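Local coordinates for protein probable Rab-related GTPase (Acanthamoeba polyphaga mimivirus, PDB 5XC5) that binds GTP together with magnesium as a viral small GTPase of the Rab family and may take part in protein transport, at residues D87-E92 / I121-N126; V84-D87 / E92-D95; I11-V16 / F94-Y99; K18-H23 / A149-S154. The protein carries 1 engineered substitution. All coordinates share one frame; numbering follows the deposited sequence. Where two conformers were deposited one is given.

Contact 1: D87-E92 / I121-N126. With GTP (guanosine-5'-triphosphate), chain B.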
# COMPACT_ATOMS: atom_id res chain seq x y z
N ASP A 87 -1.16 5.57 8.55
CA ASP A 87 -1.06 5.11 9.94
C ASP A 87 -2.29 5.63 10.66
O ASP A 87 -2.55 6.84 10.64
CB ASP A 87 0.24 5.72 10.50
CG ASP A 87 0.44 5.55 12.01
OD1 ASP A 87 -0.48 5.19 12.77
OD2 ASP A 87 1.58 5.85 12.43
N VAL A 88 -3.06 4.73 11.28
CA VAL A 88 -4.33 5.11 11.90
C VAL A 88 -4.16 6.12 13.04
O VAL A 88 -5.13 6.79 13.40
CB VAL A 88 -5.16 3.90 12.37
CG1 VAL A 88 -5.64 3.08 11.17
CG2 VAL A 88 -4.37 3.04 13.34
N THR A 89 -2.96 6.23 13.62
CA THR A 89 -2.71 7.22 14.66
C THR A 89 -2.15 8.53 14.12
O THR A 89 -1.99 9.48 14.88
CB THR A 89 -1.72 6.70 15.72
OG1 THR A 89 -0.41 6.60 15.15
CG2 THR A 89 -2.14 5.36 16.26
N ASP A 90 -1.81 8.58 12.84
CA ASP A 90 -1.11 9.71 12.23
C ASP A 90 -2.14 10.40 11.33
O ASP A 90 -2.34 10.01 10.18
CB ASP A 90 0.10 9.19 11.46
CG ASP A 90 0.97 10.29 10.88
OD1 ASP A 90 0.50 11.44 10.74
OD2 ASP A 90 2.12 9.97 10.52
N ARG A 91 -2.77 11.44 11.87
CA ARG A 91 -3.85 12.11 11.16
C ARG A 91 -3.37 12.72 9.85
O ARG A 91 -4.06 12.63 8.82
CB ARG A 91 -4.46 13.19 12.05
CG ARG A 91 -5.60 13.92 11.40
CD ARG A 91 -6.76 12.97 11.20
NE ARG A 91 -7.73 13.47 10.23
CZ ARG A 91 -8.99 13.08 10.17
NH1 ARG A 91 -9.80 13.58 9.25
NH2 ARG A 91 -9.46 12.19 11.03
N GLU A 92 -2.21 13.36 9.86
CA GLU A 92 -1.67 13.94 8.64
C GLU A 92 -1.45 12.86 7.58
O GLU A 92 -1.69 13.09 6.39
CB GLU A 92 -0.38 14.69 8.94
CG GLU A 92 0.31 15.28 7.73
CD GLU A 92 1.62 15.99 8.08
OE1 GLU A 92 2.19 15.69 9.16
OE2 GLU A 92 2.07 16.84 7.28
N ILE A 121 -3.05 -1.07 13.04
CA ILE A 121 -4.25 -1.34 13.82
C ILE A 121 -3.96 -2.01 15.15
O ILE A 121 -4.85 -2.06 16.01
CB ILE A 121 -5.29 -2.13 12.99
CG1 ILE A 121 -4.80 -3.56 12.71
CG2 ILE A 121 -5.65 -1.37 11.73
CD1 ILE A 121 -5.73 -4.39 11.83
N ASP A 122 -2.76 -2.54 15.35
CA ASP A 122 -2.38 -3.11 16.64
C ASP A 122 -2.37 -2.07 17.74
O ASP A 122 -2.54 -2.42 18.91
CB ASP A 122 -1.00 -3.76 16.54
CG ASP A 122 0.06 -2.79 16.04
OD1 ASP A 122 0.03 -2.47 14.83
OD2 ASP A 122 0.91 -2.35 16.84
N ILE A 123 -2.17 -0.79 17.40
CA ILE A 123 -2.15 0.26 18.40
C ILE A 123 -3.53 0.38 19.03
O ILE A 123 -4.56 0.22 18.36
CB ILE A 123 -1.71 1.58 17.74
CG1 ILE A 123 -0.27 1.45 17.23
CG2 ILE A 123 -1.87 2.76 18.71
CD1 ILE A 123 0.24 2.64 16.46
N ASP A 124 -3.56 0.63 20.34
CA ASP A 124 -4.79 0.79 21.09
C ASP A 124 -5.77 1.68 20.34
O ASP A 124 -5.41 2.76 19.87
CB ASP A 124 -4.45 1.43 22.44
CG ASP A 124 -3.55 0.56 23.28
OD1 ASP A 124 -3.38 -0.62 22.93
OD2 ASP A 124 -3.02 1.06 24.30
N LYS A 125 -7.02 1.22 20.26
CA LYS A 125 -8.04 1.91 19.49
C LYS A 125 -8.25 3.34 19.97
O LYS A 125 -8.56 4.22 19.17
CB LYS A 125 -9.35 1.11 19.58
CG LYS A 125 -10.54 1.72 18.87
CD LYS A 125 -10.36 1.74 17.36
CE LYS A 125 -11.69 2.07 16.70
NZ LYS A 125 -11.56 2.27 15.23
N ASN A 126 -8.09 3.61 21.27
CA ASN A 126 -8.34 4.98 21.71
C ASN A 126 -7.23 5.94 21.30
O ASN A 126 -7.38 7.15 21.50
CB ASN A 126 -8.64 5.06 23.21
CG ASN A 126 -7.51 4.56 24.07
OD1 ASN A 126 -6.38 4.41 23.61
ND2 ASN A 126 -7.81 4.31 25.34
PG GTP B . 9.31 5.52 4.61
O1G GTP B . 10.18 4.53 3.86
O2G GTP B . 10.12 6.52 5.37
O3G GTP B . 8.28 6.18 3.71
O3B GTP B . 8.48 4.75 5.80
PB GTP B . 7.64 3.37 5.68
O1B GTP B . 8.34 2.39 4.75
O2B GTP B . 6.22 3.66 5.32
O3A GTP B . 7.56 2.82 7.20
PA GTP B . 8.49 1.66 7.85
O1A GTP B . 8.08 0.28 7.31
O2A GTP B . 9.98 2.04 7.72
O5' GTP B . 7.98 1.73 9.39
C5' GTP B . 8.18 2.88 10.18
C4' GTP B . 8.12 2.50 11.66
O4' GTP B . 6.79 2.09 11.94
C3' GTP B . 9.03 1.35 12.04
O3' GTP B . 9.60 1.58 13.32
C2' GTP B . 8.10 0.16 12.11
O2' GTP B . 8.54 -0.83 13.00
C1' GTP B . 6.80 0.81 12.55
N9 GTP B . 5.66 0.02 12.06
C8 GTP B . 5.47 -0.47 10.80
N7 GTP B . 4.29 -1.13 10.76
C5 GTP B . 3.74 -1.07 12.00
C6 GTP B . 2.55 -1.56 12.52
O6 GTP B . 1.72 -2.22 11.87
N1 GTP B . 2.30 -1.30 13.85
C2 GTP B . 3.16 -0.57 14.64
N2 GTP B . 2.84 -0.37 15.91
N3 GTP B . 4.34 -0.07 14.13
C4 GTP B . 4.60 -0.34 12.82

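Contact 2: V84-D87 / E92-D95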
# COMPACT_ATOMS: atom_id res chain seq x y z
N VAL A 84 -2.01 2.36 -1.11
CA VAL A 84 -1.78 3.66 -0.50
C VAL A 84 -1.92 3.49 1.01
O VAL A 84 -3.03 3.27 1.51
CB VAL A 84 -2.75 4.73 -1.02
CG1 VAL A 84 -2.37 6.10 -0.47
CG2 VAL A 84 -2.73 4.76 -2.55
N VAL A 85 -0.81 3.59 1.73
CA VAL A 85 -0.75 3.22 3.14
C VAL A 85 -0.78 4.48 4.00
O VAL A 85 -0.16 5.49 3.66
CB VAL A 85 0.52 2.39 3.40
CG1 VAL A 85 0.53 1.84 4.82
CG2 VAL A 85 0.62 1.25 2.38
N PHE A 86 -1.50 4.40 5.12
CA PHE A 86 -1.42 5.43 6.15
C PHE A 86 -1.43 4.76 7.53
O PHE A 86 -1.68 3.57 7.67
CB PHE A 86 -2.53 6.48 6.01
CG PHE A 86 -3.89 6.01 6.46
CD1 PHE A 86 -4.72 5.33 5.58
CD2 PHE A 86 -4.33 6.26 7.76
CE1 PHE A 86 -5.97 4.91 5.98
CE2 PHE A 86 -5.59 5.83 8.16
CZ PHE A 86 -6.40 5.14 7.26
N ASP A 87 -1.16 5.57 8.55
CA ASP A 87 -1.06 5.11 9.94
C ASP A 87 -2.29 5.63 10.66
O ASP A 87 -2.55 6.84 10.64
CB ASP A 87 0.24 5.72 10.50
CG ASP A 87 0.44 5.55 12.01
OD1 ASP A 87 -0.48 5.19 12.77
OD2 ASP A 87 1.58 5.85 12.43
N GLU A 92 -2.21 13.36 9.86
CA GLU A 92 -1.67 13.94 8.64
C GLU A 92 -1.45 12.86 7.58
O GLU A 92 -1.69 13.09 6.39
CB GLU A 92 -0.38 14.69 8.94
CG GLU A 92 0.31 15.28 7.73
CD GLU A 92 1.62 15.99 8.08
OE1 GLU A 92 2.19 15.69 9.16
OE2 GLU A 92 2.07 16.84 7.28
N SER A 93 -1.01 11.67 7.99
CA SER A 93 -0.79 10.61 7.01
C SER A 93 -2.10 10.20 6.34
O SER A 93 -2.12 9.87 5.14
CB SER A 93 -0.06 9.41 7.64
OG SER A 93 -0.92 8.54 8.35
N PHE A 94 -3.20 10.23 7.09
CA PHE A 94 -4.51 9.97 6.48
C PHE A 94 -4.92 11.11 5.55
O PHE A 94 -5.37 10.86 4.43
CB PHE A 94 -5.58 9.72 7.54
CG PHE A 94 -6.95 9.59 6.97
CD1 PHE A 94 -7.31 8.45 6.26
CD2 PHE A 94 -7.87 10.61 7.10
CE1 PHE A 94 -8.56 8.33 5.70
CE2 PHE A 94 -9.14 10.49 6.55
CZ PHE A 94 -9.48 9.36 5.85
N ASP A 95 -4.78 12.36 5.99
CA ASP A 95 -5.12 13.46 5.11
C ASP A 95 -4.28 13.43 3.83
O ASP A 95 -4.78 13.79 2.75
CB ASP A 95 -4.97 14.81 5.83
CG ASP A 95 -5.91 14.94 7.03
OD1 ASP A 95 -7.00 14.33 7.03
OD2 ASP A 95 -5.57 15.69 7.97
O HOH W 1 -0.03 8.30 3.81

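Contact 3: I11-V16 / F94-Y99. With GTP (guanosine-5'-triphosphate), chain B.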
# COMPACT_ATOMS: atom_id res chain seq x y z
N ILE A 11 2.72 3.45 -1.96
CA ILE A 11 2.95 4.87 -1.72
C ILE A 11 2.23 5.28 -0.44
O ILE A 11 1.31 4.59 0.03
CB ILE A 11 2.51 5.76 -2.90
CG1 ILE A 11 0.99 5.70 -3.08
CG2 ILE A 11 3.19 5.31 -4.20
CD1 ILE A 11 0.47 6.50 -4.30
N GLY A 12 2.68 6.37 0.15
CA GLY A 12 2.15 6.85 1.42
C GLY A 12 3.23 7.59 2.17
O GLY A 12 4.41 7.52 1.85
N SER A 13 2.80 8.33 3.19
CA SER A 13 3.72 9.24 3.86
C SER A 13 4.74 8.46 4.69
O SER A 13 4.61 7.26 4.92
CB SER A 13 2.94 10.23 4.70
OG SER A 13 2.19 11.04 3.80
N SER A 14 5.79 9.16 5.10
CA SER A 14 6.90 8.48 5.77
C SER A 14 6.46 7.91 7.12
O SER A 14 5.71 8.55 7.86
CB SER A 14 8.07 9.43 5.97
OG SER A 14 9.13 8.78 6.66
N GLY A 15 6.91 6.70 7.41
CA GLY A 15 6.69 6.09 8.70
C GLY A 15 5.42 5.28 8.82
O GLY A 15 5.19 4.69 9.88
N VAL A 16 4.60 5.20 7.77
CA VAL A 16 3.30 4.54 7.88
C VAL A 16 3.40 3.02 7.87
O VAL A 16 2.42 2.35 8.22
CB VAL A 16 2.29 5.02 6.82
CG1 VAL A 16 2.05 6.52 6.95
CG2 VAL A 16 2.77 4.68 5.42
N PHE A 94 -3.20 10.23 7.09
CA PHE A 94 -4.51 9.97 6.48
C PHE A 94 -4.92 11.11 5.55
O PHE A 94 -5.37 10.86 4.43
CB PHE A 94 -5.58 9.72 7.54
CG PHE A 94 -6.95 9.59 6.97
CD1 PHE A 94 -7.31 8.45 6.26
CD2 PHE A 94 -7.87 10.61 7.10
CE1 PHE A 94 -8.56 8.33 5.70
CE2 PHE A 94 -9.14 10.49 6.55
CZ PHE A 94 -9.48 9.36 5.85
N ASP A 95 -4.78 12.36 5.99
CA ASP A 95 -5.12 13.46 5.11
C ASP A 95 -4.28 13.43 3.83
O ASP A 95 -4.78 13.79 2.75
CB ASP A 95 -4.97 14.81 5.83
CG ASP A 95 -5.91 14.94 7.03
OD1 ASP A 95 -7.00 14.33 7.03
OD2 ASP A 95 -5.57 15.69 7.97
N ASP A 96 -3.04 12.95 3.92
CA ASP A 96 -2.16 12.83 2.76
C ASP A 96 -2.66 11.83 1.73
O ASP A 96 -2.27 11.93 0.56
CB ASP A 96 -0.75 12.40 3.20
CG ASP A 96 -0.02 13.47 4.00
OD1 ASP A 96 -0.43 14.65 3.99
OD2 ASP A 96 0.99 13.11 4.64
N VAL A 97 -3.49 10.85 2.12
CA VAL A 97 -3.94 9.82 1.19
C VAL A 97 -4.61 10.44 -0.03
O VAL A 97 -4.38 10.01 -1.17
CB VAL A 97 -4.87 8.80 1.88
CG1 VAL A 97 -5.53 7.87 0.86
CG2 VAL A 97 -4.11 7.98 2.91
N TYR A 98 -5.44 11.47 0.18
CA TYR A 98 -6.09 12.12 -0.96
C TYR A 98 -5.06 12.58 -1.98
O TYR A 98 -5.26 12.40 -3.19
CB TYR A 98 -6.93 13.33 -0.53
CG TYR A 98 -7.69 13.89 -1.73
CD1 TYR A 98 -7.11 14.81 -2.60
CD2 TYR A 98 -8.97 13.45 -2.02
CE1 TYR A 98 -7.79 15.29 -3.72
CE2 TYR A 98 -9.67 13.93 -3.12
CZ TYR A 98 -9.08 14.84 -3.96
OH TYR A 98 -9.80 15.30 -5.05
N TYR A 99 -3.97 13.18 -1.52
CA TYR A 99 -3.00 13.77 -2.43
C TYR A 99 -2.12 12.72 -3.08
O TYR A 99 -1.72 12.88 -4.24
CB TYR A 99 -2.20 14.86 -1.72
CG TYR A 99 -3.13 15.88 -1.10
CD1 TYR A 99 -3.73 16.87 -1.87
CD2 TYR A 99 -3.44 15.82 0.26
CE1 TYR A 99 -4.60 17.79 -1.30
CE2 TYR A 99 -4.30 16.74 0.83
CZ TYR A 99 -4.88 17.72 0.05
OH TYR A 99 -5.74 18.63 0.62
PG GTP B . 9.31 5.52 4.61
O1G GTP B . 10.18 4.53 3.86
O2G GTP B . 10.12 6.52 5.37
O3G GTP B . 8.28 6.18 3.71
O3B GTP B . 8.48 4.75 5.80
PB GTP B . 7.64 3.37 5.68
O1B GTP B . 8.34 2.39 4.75
O2B GTP B . 6.22 3.66 5.32
O3A GTP B . 7.56 2.82 7.20
PA GTP B . 8.49 1.66 7.85
O1A GTP B . 8.08 0.28 7.31
O2A GTP B . 9.98 2.04 7.72
O5' GTP B . 7.98 1.73 9.39
C5' GTP B . 8.18 2.88 10.18
C4' GTP B . 8.12 2.50 11.66
O4' GTP B . 6.79 2.09 11.94
C3' GTP B . 9.03 1.35 12.04
O3' GTP B . 9.60 1.58 13.32
C2' GTP B . 8.10 0.16 12.11
O2' GTP B . 8.54 -0.83 13.00
C1' GTP B . 6.80 0.81 12.55
N9 GTP B . 5.66 0.02 12.06
C8 GTP B . 5.47 -0.47 10.80
N7 GTP B . 4.29 -1.13 10.76
C5 GTP B . 3.74 -1.07 12.00
C6 GTP B . 2.55 -1.56 12.52
O6 GTP B . 1.72 -2.22 11.87
N1 GTP B . 2.30 -1.30 13.85
C2 GTP B . 3.16 -0.57 14.64
N2 GTP B . 2.84 -0.37 15.91
N3 GTP B . 4.34 -0.07 14.13
C4 GTP B . 4.60 -0.34 12.82

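Contact 4: K18-H23 / A149-S154. With MG (magnesium ion), chain C; GTP (guanosine-5'-triphosphate), chain B.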
# COMPACT_ATOMS: atom_id res chain seq x y z
N LYS A 18 4.98 1.12 4.98
CA LYS A 18 5.04 0.51 3.65
C LYS A 18 6.11 -0.58 3.58
O LYS A 18 5.85 -1.70 3.13
CB LYS A 18 5.31 1.58 2.60
CG LYS A 18 4.23 2.66 2.52
CD LYS A 18 4.59 3.73 1.48
CE LYS A 18 5.90 4.45 1.79
NZ LYS A 18 5.86 5.30 3.03
N SER A 19 7.34 -0.25 4.00
CA SER A 19 8.43 -1.22 3.89
C SER A 19 8.21 -2.42 4.81
O SER A 19 8.52 -3.56 4.44
CB SER A 19 9.78 -0.56 4.17
OG SER A 19 10.03 0.48 3.25
N SER A 20 7.67 -2.17 6.00
CA SER A 20 7.37 -3.26 6.92
C SER A 20 6.34 -4.21 6.33
O SER A 20 6.48 -5.44 6.43
CB SER A 20 6.89 -2.68 8.25
OG SER A 20 7.91 -1.91 8.85
N ILE A 21 5.30 -3.67 5.69
CA ILE A 21 4.30 -4.49 5.01
C ILE A 21 4.94 -5.33 3.91
O ILE A 21 4.71 -6.54 3.82
CB ILE A 21 3.17 -3.60 4.48
CG1 ILE A 21 2.25 -3.16 5.63
CG2 ILE A 21 2.38 -4.33 3.41
CD1 ILE A 21 1.33 -2.00 5.26
N VAL A 22 5.77 -4.71 3.07
CA VAL A 22 6.35 -5.46 1.96
C VAL A 22 7.27 -6.57 2.47
O VAL A 22 7.24 -7.70 1.96
CB VAL A 22 7.18 -4.50 1.09
CG1 VAL A 22 8.19 -5.27 0.24
CG2 VAL A 22 6.29 -3.66 0.23
N HIS A 23 8.09 -6.27 3.49
CA HIS A 23 8.98 -7.30 4.03
C HIS A 23 8.18 -8.45 4.62
O HIS A 23 8.56 -9.62 4.47
CB HIS A 23 9.89 -6.70 5.11
CG HIS A 23 10.94 -5.76 4.59
ND1 HIS A 23 10.83 -5.08 3.40
CD2 HIS A 23 12.13 -5.39 5.12
CE1 HIS A 23 11.91 -4.33 3.22
NE2 HIS A 23 12.71 -4.51 4.25
N ALA A 149 -4.82 -3.21 8.50
CA ALA A 149 -3.68 -4.10 8.64
C ALA A 149 -2.76 -3.67 9.78
O ALA A 149 -2.84 -2.56 10.31
CB ALA A 149 -2.88 -4.20 7.34
N SER A 150 -1.88 -4.61 10.17
CA SER A 150 -0.70 -4.34 10.97
C SER A 150 0.45 -5.09 10.32
O SER A 150 0.32 -6.29 10.04
CB SER A 150 -0.88 -4.86 12.39
OG SER A 150 0.36 -4.81 13.10
N SER A 151 1.57 -4.39 10.09
CA SER A 151 2.74 -5.01 9.48
C SER A 151 3.21 -6.22 10.26
O SER A 151 3.80 -7.14 9.69
CB SER A 151 3.90 -4.01 9.43
OG SER A 151 3.52 -2.77 8.85
N PHE A 152 2.99 -6.22 11.57
CA PHE A 152 3.48 -7.27 12.46
C PHE A 152 2.56 -8.48 12.50
O PHE A 152 2.91 -9.48 13.13
CB PHE A 152 3.67 -6.72 13.88
CG PHE A 152 4.50 -5.46 13.92
CD1 PHE A 152 5.55 -5.28 13.04
CD2 PHE A 152 4.22 -4.46 14.84
CE1 PHE A 152 6.31 -4.12 13.06
CE2 PHE A 152 4.99 -3.30 14.88
CZ PHE A 152 6.03 -3.14 13.98
N GLU A 153 1.40 -8.42 11.85
CA GLU A 153 0.45 -9.52 11.81
C GLU A 153 0.35 -10.02 10.38
O GLU A 153 -0.35 -9.42 9.55
CB GLU A 153 -0.90 -9.08 12.35
CG GLU A 153 -1.94 -10.21 12.41
CD GLU A 153 -1.33 -11.52 12.86
OE1 GLU A 153 -0.93 -11.61 14.04
OE2 GLU A 153 -1.24 -12.46 12.03
N SER A 154 1.03 -11.13 10.09
CA SER A 154 1.09 -11.63 8.72
C SER A 154 -0.29 -11.94 8.16
O SER A 154 -0.48 -11.85 6.94
CB SER A 154 1.97 -12.88 8.67
OG SER A 154 1.37 -13.92 9.41
MG MG C . 9.99 2.53 3.57
PG GTP B . 9.31 5.52 4.61
O1G GTP B . 10.18 4.53 3.86
O2G GTP B . 10.12 6.52 5.37
O3G GTP B . 8.28 6.18 3.71
O3B GTP B . 8.48 4.75 5.80
PB GTP B . 7.64 3.37 5.68
O1B GTP B . 8.34 2.39 4.75
O2B GTP B . 6.22 3.66 5.32
O3A GTP B . 7.56 2.82 7.20
PA GTP B . 8.49 1.66 7.85
O1A GTP B . 8.08 0.28 7.31
O2A GTP B . 9.98 2.04 7.72
O5' GTP B . 7.98 1.73 9.39
C5' GTP B . 8.18 2.88 10.18
C4' GTP B . 8.12 2.50 11.66
O4' GTP B . 6.79 2.09 11.94
C3' GTP B . 9.03 1.35 12.04
O3' GTP B . 9.60 1.58 13.32
C2' GTP B . 8.10 0.16 12.11
O2' GTP B . 8.54 -0.83 13.00
C1' GTP B . 6.80 0.81 12.55
N9 GTP B . 5.66 0.02 12.06
C8 GTP B . 5.47 -0.47 10.80
N7 GTP B . 4.29 -1.13 10.76
C5 GTP B . 3.74 -1.07 12.00
C6 GTP B . 2.55 -1.56 12.52
O6 GTP B . 1.72 -2.22 11.87
N1 GTP B . 2.30 -1.30 13.85
C2 GTP B . 3.16 -0.57 14.64
N2 GTP B . 2.84 -0.37 15.91
N3 GTP B . 4.34 -0.07 14.13
C4 GTP B . 4.60 -0.34 12.82
O HOH W 2 8.69 2.73 1.87
O HOH W 3 11.16 2.16 5.26

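Contact 1: D87-E92 / I121-N126
Ile121 points its side chain off from 87-92 at the root, and it meets Val88 loosely, through one branch each, Ile121 CG2 standing 4.5 Å from Val88 CG1. The other branch, Val88 CG2, faces the backbone N of Ile121 at 4.3 Å, an equally loose touch.

Asp122 takes no part in this packing and serves the nucleotide. Its carboxylate accepts two bonds from the Watson-Crick edge of guanine: GTP N1 meets OD1 at 2.7 Å in a nearly straight bond (172°), while GTP N2 meets OD2 in a more bent one. OD1 also bonds Ser150 OG, which pins the carboxylate from a second direction.

Ile123 carries the tightest apolar touch. It and Thr89 reach toward each other tip to tip, and the Thr89 methyl CG2 sits 3.6 Å from both Ile123 CG2 and Ile123 CD1. With chi1 at -64°, Ile123 CG1 passes beside the guanine amino group, 3.8 Å from GTP N2. The methyl is left to face Ile123 while Thr89 N and OG1 turn to Asp87. Asp87 OD1 accepts from Thr89 N at 2.8 Å, which closes an Asx turn, and also from Thr89 OG1 on the same face of the carboxylate.

Asn119-Lys120-Ile121-Asp122 is the NKxD motif of small GTPases, whose aspartate reads guanine; here the turn after strand 81-87 packs beside it.

Contact 2: V84-D87 / E92-D95
Ser93 and Asp87 provide the direct polar link between strand and helix. The backbone N of Asp87 donates to Ser93 OG across 3.0 Å, almost in line (168°). The same hydroxyl is hydrogen-bonded to the carbonyl O of Asp90, so it acts as acceptor toward the strand and donor toward the turn that leads into the helix. A chi1 of 82°, with OG lying between its own backbone N and carbonyl carbon, turns it to this double task.

A second polar link is indirect. One water donates both its protons, to Val85 O at 2.8 Å and to Ser93 O at 2.9 Å, and thus bridges two backbone carbonyls that could not bond each other.

Apolar contact is dominated by the rings of Phe86 and Phe94. Their side chains run side by side and point the same way, yet the rings are turned to a T-shaped (edge-to-face) pair, with planes at 61° and centroids 5.0 Å apart. Phe94 offers its edge: CD1 lies over one face of Phe86, displaced toward the rim, and comes to 3.6 Å from Phe86 CZ. Phe94 CB follows over the same ring, 3.7 Å from Phe86 CD2. Ser93 OG sits instead near the plane of the Phe86 ring, at its edge, and touches Phe86 CB at 3.5 Å.

This packing joins strand 81-87 to helix 91-107 within a beta-alpha-beta unit completed by strand 113-119. Val116 and Ala118 of that strand also touch Phe86, while Ile135 of helix 132-141 meets both phenylalanines.

Contact 3: I11-V16 / F94-Y99
The P-loop, which wraps the phosphates of GTP after strand 6-12, is tied at Ser13 to helix 91-107. The tie is a single bond: Ser13 OG donates to Asp96 OD2 over 2.5 Å, a separation short enough for its exact length to be taken with caution. The hydroxyl reaches that oxygen on its anti side and stands 22° out of the carboxylate plane. Both side chains contribute by their first torsions. Ser13 has OG beside its backbone N (chi1 -65°), which carries the hydroxyl toward the helix, and Asp96 has CG placed likewise, bringing its carboxylate to meet it.

The next residues face the nucleotide. Ser14 OG donates to the gamma-phosphate atom GTP O2G at 2.8 Å, and Gly15 N donates to the bridging atom GTP O3B at 3.0 Å (162°). These residues belong to a type II turn from Ser13 to Val16, with Gly15 in the third place at a positive phi.

Trp100 NE1, one helical turn beyond Asp96, is hydrogen-bonded to Ser13 OG too. The hydroxyl therefore donates to a carboxylate and accepts from an indole, which fixes its rotation. As the hydroxyl gives its proton to OD2, Asp96 is probably ionised, and the indole N-H would polarise that hydroxyl and so probably strengthen its bond to the carboxylate.

Contact 4: K18-H23 / A149-S154
Ser151 OG is held by two polar partners: it donates to GTP N7 over 2.6 Å and is hydrogen-bonded to Asn119 ND2. The same oxygen makes the direct contact with the helix, resting 3.4 Å from Ser20 CB and 3.5 Å from Ile21 CG1, so the two segments meet in van der Waals packing while the nucleotide supplies the polar bridge. Ser151 N reads the base as well, donating to GTP O6 at 2.8 Å in a bent bond (142°).

Across the contact, Ser20 grips the alpha-phosphate twice, since its OG (2.7 Å) and its backbone N both donate to GTP O1A. Its hydroxyl, with chi1 -63°, lies beside its own backbone N, so that both donors face one oxygen. The helix start belongs to the Walker A P-loop, and Ser150-Ser151-Phe152 occupies the place of the SAK motif of Ras-like GTPases.

Lys18 curls back along the phosphates, bent at chi3 and chi4, until NZ donates to GTP O3G at 2.7 Å and to GTP O2B; Gly12 O takes a further bond from it. Ser19 OG binds magnesium at 2.1 Å, in a shell completed by GTP O1G and O1B, two waters and Thr37 OG1. At the far end of the nucleotide, the purine lies over one face of the Phe152 ring, whose CE2 approaches GTP C2 to 3.3 Å.

The four contacts gather on the nucleotide side of a single mixed sheet, three of them touching GTP. Contacts 2 and 3 nearly coincide, with centres about 4 Å apart; they lie on the neighbouring strands 81-87 and 6-12 and share helix 91-107. Contact 1 continues from the same strand end, about 10 Å from the centre of contact 2. Contact 4 stands apart, about 15 or 16 Å from each of the others, yet its loop encloses contacts 1 and 2 along the chain and alternates with contact 3. Contact 2 does not reach GTP, but packs against the P-loop residues of contact 3 through Val16. Sequence-distant loops thus converge on base and phosphates, as in other Ras-like GTPases.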